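PDB 3HE1: major exported protein, which is a secreted protein of the Hcp family that probably assembles into hexameric rings forming the tube of the type VI secretion system. Local coordinates for residues A106-W120 with H131-I145. Residues are numbered along the deposited sequence; the frame is centred on the assembly and turned at random.
Sequences ALTSGERLTKVEIQW and HYYTTVLEDAIIVDI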
loop_
_atom_site.group_PDB
_atom_site.type_symbol
_atom_site.label_atom_id
_atom_site.label_comp_id
_atom_site.label_asym_id
_atom_site.label_seq_id
_atom_site.Cartn_x
_atom_site.Cartn_y
_atom_site.Cartn_z
ATOM N N ALA A 106 -8.420 -25.039 -22.489
ATOM C CA ALA A 106 -9.778 -24.949 -21.975
ATOM C C ALA A 106 -10.328 -23.530 -22.141
ATOM O O ALA A 106 -11.376 -23.325 -22.748
ATOM C CB ALA A 106 -9.823 -25.382 -20.507
ATOM N N LEU A 107 -9.604 -22.555 -21.610
ATOM C CA LEU A 107 -10.061 -21.175 -21.608
ATOM C C LEU A 107 -10.325 -20.704 -23.039
ATOM O O LEU A 107 -11.435 -20.292 -23.371
ATOM C CB LEU A 107 -9.006 -20.296 -20.930
ATOM C CG LEU A 107 -9.184 -18.804 -20.643
ATOM C CD1 LEU A 107 -7.845 -18.272 -20.223
ATOM C CD2 LEU A 107 -9.673 -18.031 -21.839
ATOM N N THR A 108 -9.298 -20.773 -23.883
ATOM C CA THR A 108 -9.383 -20.270 -25.257
ATOM C C THR A 108 -10.320 -21.087 -26.140
ATOM O O THR A 108 -10.712 -20.638 -27.221
ATOM C CB THR A 108 -8.001 -20.226 -25.949
ATOM O OG1 THR A 108 -7.360 -21.503 -25.826
ATOM C CG2 THR A 108 -7.118 -19.151 -25.336
ATOM N N SER A 109 -10.659 -22.290 -25.690
ATOM C CA SER A 109 -11.549 -23.139 -26.463
ATOM C C SER A 109 -13.001 -22.881 -26.107
ATOM O O SER A 109 -13.888 -23.219 -26.883
ATOM C CB SER A 109 -11.221 -24.621 -26.264
ATOM O OG SER A 109 -11.604 -25.064 -24.973
ATOM N N GLY A 110 -13.240 -22.284 -24.937
ATOM C CA GLY A 110 -14.594 -22.148 -24.413
ATOM C C GLY A 110 -15.202 -23.456 -23.914
ATOM O O GLY A 110 -16.430 -23.626 -23.881
ATOM N N GLU A 111 -14.330 -24.380 -23.515
ATOM C CA GLU A 111 -14.731 -25.720 -23.108
ATOM C C GLU A 111 -15.422 -25.770 -21.734
ATOM O O GLU A 111 -14.854 -25.336 -20.731
ATOM C CB GLU A 111 -13.510 -26.646 -23.102
ATOM C CG GLU A 111 -13.801 -28.028 -22.527
ATOM C CD GLU A 111 -12.543 -28.802 -22.228
ATOM O OE1 GLU A 111 -11.465 -28.363 -22.674
ATOM O OE2 GLU A 111 -12.620 -29.837 -21.535
ATOM N N ARG A 112 -16.644 -26.305 -21.704
ATOM C CA ARG A 112 -17.372 -26.498 -20.453
ATOM C C ARG A 112 -16.671 -27.527 -19.568
ATOM O O ARG A 112 -16.349 -28.633 -20.003
ATOM C CB ARG A 112 -18.829 -26.920 -20.702
ATOM C CG ARG A 112 -19.577 -27.366 -19.430
ATOM C CD ARG A 112 -21.082 -27.594 -19.647
ATOM N NE ARG A 112 -21.369 -28.617 -20.650
ATOM C CZ ARG A 112 -21.421 -29.925 -20.408
ATOM N NH1 ARG A 112 -21.197 -30.396 -19.188
ATOM N NH2 ARG A 112 -21.695 -30.770 -21.393
ATOM N N LEU A 113 -16.422 -27.145 -18.323
ATOM C CA LEU A 113 -15.802 -28.027 -17.343
ATOM C C LEU A 113 -16.859 -28.834 -16.599
ATOM O O LEU A 113 -17.565 -28.282 -15.750
ATOM C CB LEU A 113 -15.048 -27.182 -16.319
ATOM C CG LEU A 113 -13.548 -27.166 -16.446
ATOM C CD1 LEU A 113 -13.191 -27.450 -17.905
ATOM C CD2 LEU A 113 -13.023 -25.820 -15.938
ATOM N N THR A 114 -16.970 -30.131 -16.878
ATOM C CA THR A 114 -17.994 -30.941 -16.189
ATOM C C THR A 114 -17.931 -30.867 -14.657
ATOM O O THR A 114 -18.966 -30.754 -13.991
ATOM C CB THR A 114 -17.985 -32.421 -16.615
ATOM O OG1 THR A 114 -18.679 -32.562 -17.861
ATOM C CG2 THR A 114 -18.688 -33.258 -15.575
ATOM N N LYS A 115 -16.723 -30.934 -14.102
ATOM C CA LYS A 115 -16.548 -30.791 -12.659
ATOM C C LYS A 115 -15.192 -30.215 -12.269
ATOM O O LYS A 115 -14.148 -30.751 -12.629
ATOM C CB LYS A 115 -16.779 -32.121 -11.931
ATOM C CG LYS A 115 -16.661 -32.008 -10.421
ATOM C CD LYS A 115 -17.453 -33.103 -9.689
ATOM C CE LYS A 115 -16.599 -34.322 -9.396
ATOM N NZ LYS A 115 -17.188 -35.138 -8.292
ATOM N N VAL A 116 -15.232 -29.104 -11.543
ATOM C CA VAL A 116 -14.076 -28.581 -10.836
ATOM C C VAL A 116 -14.387 -28.801 -9.374
ATOM O O VAL A 116 -15.461 -28.405 -8.902
ATOM C CB VAL A 116 -13.920 -27.075 -11.054
ATOM C CG1 VAL A 116 -12.816 -26.511 -10.136
ATOM C CG2 VAL A 116 -13.668 -26.784 -12.528
ATOM N N GLU A 117 -13.470 -29.438 -8.657
ATOM C CA GLU A 117 -13.735 -29.776 -7.275
ATOM C C GLU A 117 -12.534 -29.472 -6.431
ATOM O O GLU A 117 -11.479 -30.068 -6.628
ATOM C CB GLU A 117 -14.089 -31.249 -7.147
ATOM C CG GLU A 117 -13.972 -31.790 -5.732
ATOM C CD GLU A 117 -14.691 -33.123 -5.553
ATOM O OE1 GLU A 117 -15.795 -33.285 -6.123
ATOM O OE2 GLU A 117 -14.154 -34.008 -4.841
ATOM N N ILE A 118 -12.723 -28.535 -5.502
ATOM C CA ILE A 118 -11.689 -27.998 -4.624
ATOM C C ILE A 118 -11.774 -28.631 -3.235
ATOM O O ILE A 118 -12.773 -28.509 -2.535
ATOM C CB ILE A 118 -11.844 -26.468 -4.443
ATOM C CG1 ILE A 118 -11.654 -25.732 -5.762
ATOM C CG2 ILE A 118 -10.830 -25.940 -3.454
ATOM C CD1 ILE A 118 -10.212 -25.656 -6.186
ATOM N N GLN A 119 -10.704 -29.290 -2.832
ATOM C CA GLN A 119 -10.691 -29.992 -1.576
ATOM C C GLN A 119 -9.809 -29.283 -0.572
ATOM O O GLN A 119 -8.620 -29.080 -0.811
ATOM C CB GLN A 119 -10.182 -31.411 -1.782
ATOM C CG GLN A 119 -11.137 -32.280 -2.551
ATOM C CD GLN A 119 -10.830 -33.753 -2.362
ATOM O OE1 GLN A 119 -9.794 -34.123 -1.785
ATOM N NE2 GLN A 119 -11.731 -34.607 -2.846
ATOM N N TRP A 120 -10.392 -28.943 0.574
ATOM C CA TRP A 120 -9.701 -28.144 1.570
ATOM C C TRP A 120 -9.041 -29.001 2.659
ATOM O O TRP A 120 -9.631 -29.969 3.150
ATOM C CB TRP A 120 -10.669 -27.123 2.170
ATOM C CG TRP A 120 -11.412 -26.285 1.145
ATOM C CD1 TRP A 120 -12.483 -26.672 0.381
ATOM C CD2 TRP A 120 -11.142 -24.929 0.793
ATOM N NE1 TRP A 120 -12.891 -25.639 -0.426
ATOM C CE2 TRP A 120 -12.089 -24.553 -0.187
ATOM C CE3 TRP A 120 -10.191 -23.988 1.213
ATOM C CZ2 TRP A 120 -12.115 -23.283 -0.755
ATOM C CZ3 TRP A 120 -10.213 -22.722 0.645
ATOM C CH2 TRP A 120 -11.167 -22.383 -0.330
ATOM N N HIS A 131 -8.655 -33.748 5.177
ATOM C CA HIS A 131 -9.600 -33.072 4.324
ATOM C C HIS A 131 -10.858 -32.811 5.143
ATOM O O HIS A 131 -11.444 -33.731 5.712
ATOM C CB HIS A 131 -9.917 -33.935 3.111
ATOM C CG HIS A 131 -10.935 -33.327 2.201
ATOM N ND1 HIS A 131 -11.825 -34.081 1.470
ATOM C CD2 HIS A 131 -11.224 -32.033 1.930
ATOM C CE1 HIS A 131 -12.607 -33.276 0.773
ATOM N NE2 HIS A 131 -12.263 -32.028 1.034
ATOM N N TYR A 132 -11.273 -31.557 5.219
ATOM C CA TYR A 132 -12.380 -31.211 6.099
ATOM C C TYR A 132 -13.444 -30.341 5.417
ATOM O O TYR A 132 -14.503 -30.117 5.991
ATOM C CB TYR A 132 -11.853 -30.498 7.345
ATOM C CG TYR A 132 -11.504 -29.065 7.054
ATOM C CD1 TYR A 132 -12.347 -28.034 7.448
ATOM C CD2 TYR A 132 -10.350 -28.742 6.348
ATOM C CE1 TYR A 132 -12.048 -26.719 7.163
ATOM C CE2 TYR A 132 -10.037 -27.423 6.056
ATOM C CZ TYR A 132 -10.894 -26.415 6.466
ATOM O OH TYR A 132 -10.596 -25.103 6.184
ATOM N N TYR A 133 -13.169 -29.848 4.209
ATOM C CA TYR A 133 -14.129 -29.007 3.479
ATOM C C TYR A 133 -14.031 -29.289 1.975
ATOM O O TYR A 133 -12.936 -29.562 1.470
ATOM C CB TYR A 133 -13.827 -27.533 3.742
ATOM C CG TYR A 133 -14.974 -26.568 3.527
ATOM C CD1 TYR A 133 -15.982 -26.440 4.471
ATOM C CD2 TYR A 133 -15.021 -25.744 2.408
ATOM C CE1 TYR A 133 -17.028 -25.544 4.282
ATOM C CE2 TYR A 133 -16.053 -24.848 2.216
ATOM C CZ TYR A 133 -17.053 -24.754 3.154
ATOM O OH TYR A 133 -18.085 -23.868 2.972
ATOM N N THR A 134 -15.161 -29.231 1.263
ATOM C CA THR A 134 -15.154 -29.311 -0.204
ATOM C C THR A 134 -15.973 -28.215 -0.873
ATOM O O THR A 134 -17.055 -27.855 -0.422
ATOM C CB THR A 134 -15.637 -30.661 -0.716
ATOM O OG1 THR A 134 -14.815 -31.693 -0.156
ATOM C CG2 THR A 134 -15.552 -30.729 -2.241
ATOM N N THR A 135 -15.401 -27.659 -1.930
ATOM C CA THR A 135 -16.094 -26.735 -2.810
ATOM C C THR A 135 -16.117 -27.400 -4.177
ATOM O O THR A 135 -15.105 -27.928 -4.628
ATOM C CB THR A 135 -15.339 -25.407 -2.938
ATOM O OG1 THR A 135 -15.193 -24.807 -1.645
ATOM C CG2 THR A 135 -16.086 -24.460 -3.882
ATOM N N VAL A 136 -17.260 -27.387 -4.840
ATOM C CA VAL A 136 -17.370 -28.102 -6.096
ATOM C C VAL A 136 -18.174 -27.343 -7.134
ATOM O O VAL A 136 -19.313 -26.937 -6.870
ATOM C CB VAL A 136 -18.024 -29.459 -5.871
ATOM C CG1 VAL A 136 -18.424 -30.068 -7.193
ATOM C CG2 VAL A 136 -17.067 -30.379 -5.135
ATOM N N LEU A 137 -17.588 -27.160 -8.314
ATOM C CA LEU A 137 -18.320 -26.580 -9.434
ATOM C C LEU A 137 -18.847 -27.655 -10.370
ATOM O O LEU A 137 -18.170 -28.643 -10.637
ATOM C CB LEU A 137 -17.462 -25.605 -10.225
ATOM C CG LEU A 137 -16.659 -24.622 -9.372
ATOM C CD1 LEU A 137 -16.020 -23.554 -10.264
ATOM C CD2 LEU A 137 -17.542 -23.995 -8.296
ATOM N N GLU A 138 -20.077 -27.449 -10.837
ATOM C CA GLU A 138 -20.676 -28.250 -11.896
ATOM C C GLU A 138 -20.807 -27.365 -13.137
ATOM O O GLU A 138 -21.170 -26.191 -13.033
ATOM C CB GLU A 138 -22.053 -28.806 -11.465
ATOM C CG GLU A 138 -22.031 -29.478 -10.089
ATOM C CD GLU A 138 -23.136 -30.501 -9.865
ATOM O OE1 GLU A 138 -23.871 -30.833 -10.822
ATOM O OE2 GLU A 138 -23.255 -30.984 -8.715
ATOM N N ASP A 139 -20.488 -27.932 -14.301
ATOM C CA ASP A 139 -20.608 -27.253 -15.600
ATOM C C ASP A 139 -19.978 -25.863 -15.636
ATOM O O ASP A 139 -20.572 -24.900 -16.115
ATOM C CB ASP A 139 -22.063 -27.223 -16.077
ATOM C CG ASP A 139 -22.686 -28.617 -16.142
ATOM O OD1 ASP A 139 -21.982 -29.613 -15.855
ATOM O OD2 ASP A 139 -23.887 -28.717 -16.470
ATOM N N ALA A 140 -18.741 -25.799 -15.154
ATOM C CA ALA A 140 -18.007 -24.558 -15.053
ATOM C C ALA A 140 -17.330 -24.204 -16.367
ATOM O O ALA A 140 -17.150 -25.047 -17.244
ATOM C CB ALA A 140 -16.983 -24.643 -13.915
ATOM N N ILE A 141 -16.967 -22.934 -16.499
ATOM C CA ILE A 141 -16.306 -22.422 -17.689
ATOM C C ILE A 141 -15.157 -21.527 -17.231
ATOM O O ILE A 141 -15.331 -20.710 -16.326
ATOM C CB ILE A 141 -17.302 -21.643 -18.570
ATOM C CG1 ILE A 141 -18.334 -22.608 -19.169
ATOM C CG2 ILE A 141 -16.569 -20.911 -19.656
ATOM C CD1 ILE A 141 -19.737 -22.040 -19.340
ATOM N N ILE A 142 -13.971 -21.694 -17.811
ATOM C CA ILE A 142 -12.844 -20.834 -17.421
ATOM C C ILE A 142 -12.890 -19.465 -18.124
ATOM O O ILE A 142 -12.781 -19.386 -19.349
ATOM C CB ILE A 142 -11.492 -21.499 -17.707
ATOM C CG1 ILE A 142 -11.475 -22.914 -17.140
ATOM C CG2 ILE A 142 -10.349 -20.652 -17.143
ATOM C CD1 ILE A 142 -10.091 -23.542 -17.152
ATOM N N VAL A 143 -13.029 -18.387 -17.356
ATOM C CA VAL A 143 -13.291 -17.089 -17.959
ATOM C C VAL A 143 -12.067 -16.194 -18.136
ATOM O O VAL A 143 -12.102 -15.252 -18.919
ATOM C CB VAL A 143 -14.418 -16.349 -17.231
ATOM C CG1 VAL A 143 -15.760 -16.933 -17.654
ATOM C CG2 VAL A 143 -14.243 -16.463 -15.734
ATOM N N ASP A 144 -10.987 -16.494 -17.420
ATOM C CA ASP A 144 -9.719 -15.804 -17.623
ATOM C C ASP A 144 -8.589 -16.415 -16.821
ATOM O O ASP A 144 -8.796 -17.056 -15.793
ATOM C CB ASP A 144 -9.809 -14.287 -17.380
ATOM C CG ASP A 144 -10.903 -13.903 -16.411
ATOM O OD1 ASP A 144 -11.564 -12.874 -16.655
ATOM O OD2 ASP A 144 -11.108 -14.615 -15.408
ATOM N N ILE A 145 -7.384 -16.265 -17.361
ATOM C CA ILE A 145 -6.164 -16.729 -16.707
ATOM C C ILE A 145 -5.119 -15.615 -16.730
ATOM O O ILE A 145 -5.062 -14.813 -17.655
ATOM C CB ILE A 145 -5.607 -18.030 -17.345
ATOM C CG1 ILE A 145 -6.581 -19.191 -17.134
ATOM C CG2 ILE A 145 -4.243 -18.390 -16.759
ATOM C CD1 ILE A 145 -6.000 -20.534 -17.485
#
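W120 and Y133 face each other as a hydrogen-bonded antiparallel pair, and their rings meet edge-to-face: the CD2 edge of Y133 points at the face of the indole's five-membered ring, planes 76° apart. With its CG anti to the carbonyl carbon (chi1 -52°), W120 carries the indole from Y133 toward T135, and its NE1 gives a hydrogen bond to T135 OG1 at 2.7 Å. That bond and the Y133 edge help to set the indole's rotation. On the opposite face of the sheet, Q119 crosses H131 at about a right angle. Its CB sits over the imidazole in a CH-pi contact, 3.9 Å from the ring centroid, and its amide plane stacks on the ring, only 12° from parallel. The same amide sends NE2 to the anti lone pair of E117 OE2, while E117 OE1 takes K115 NZ in a salt bridge; V136 CG2 packs alongside the E117 chain. On the side of the sheet that W120 shares, V116 meets L137, CB to CB at 3.9 Å.

At 138-139 the chain turns a corner. D139 and A140 both face L113 in a G1 beta bulge. D139 OD2 is held by R171 in a salt bridge; a long one from R112 NH1 to OD1 is provisional, resting on one of two R112 conformers. Beyond the bulge I142 is wedged between L113 CD2 and the end of the helix, its CD1 3.8 Å from A106 CB. L107 CD1 presses on I145 CG1 at 3.5 Å, tight for two carbons.

This is the hairpin of strands 112-123 and 129-137, carried round the bulge into strand 140-149. One face is bound by hydrocarbon and aromatic packing, which F96 of a neighbouring subunit extends, with the buried indole N-H satisfied by the threonine hydroxyl; the other carries a charged and amide network, consistent with a partly solvated surface.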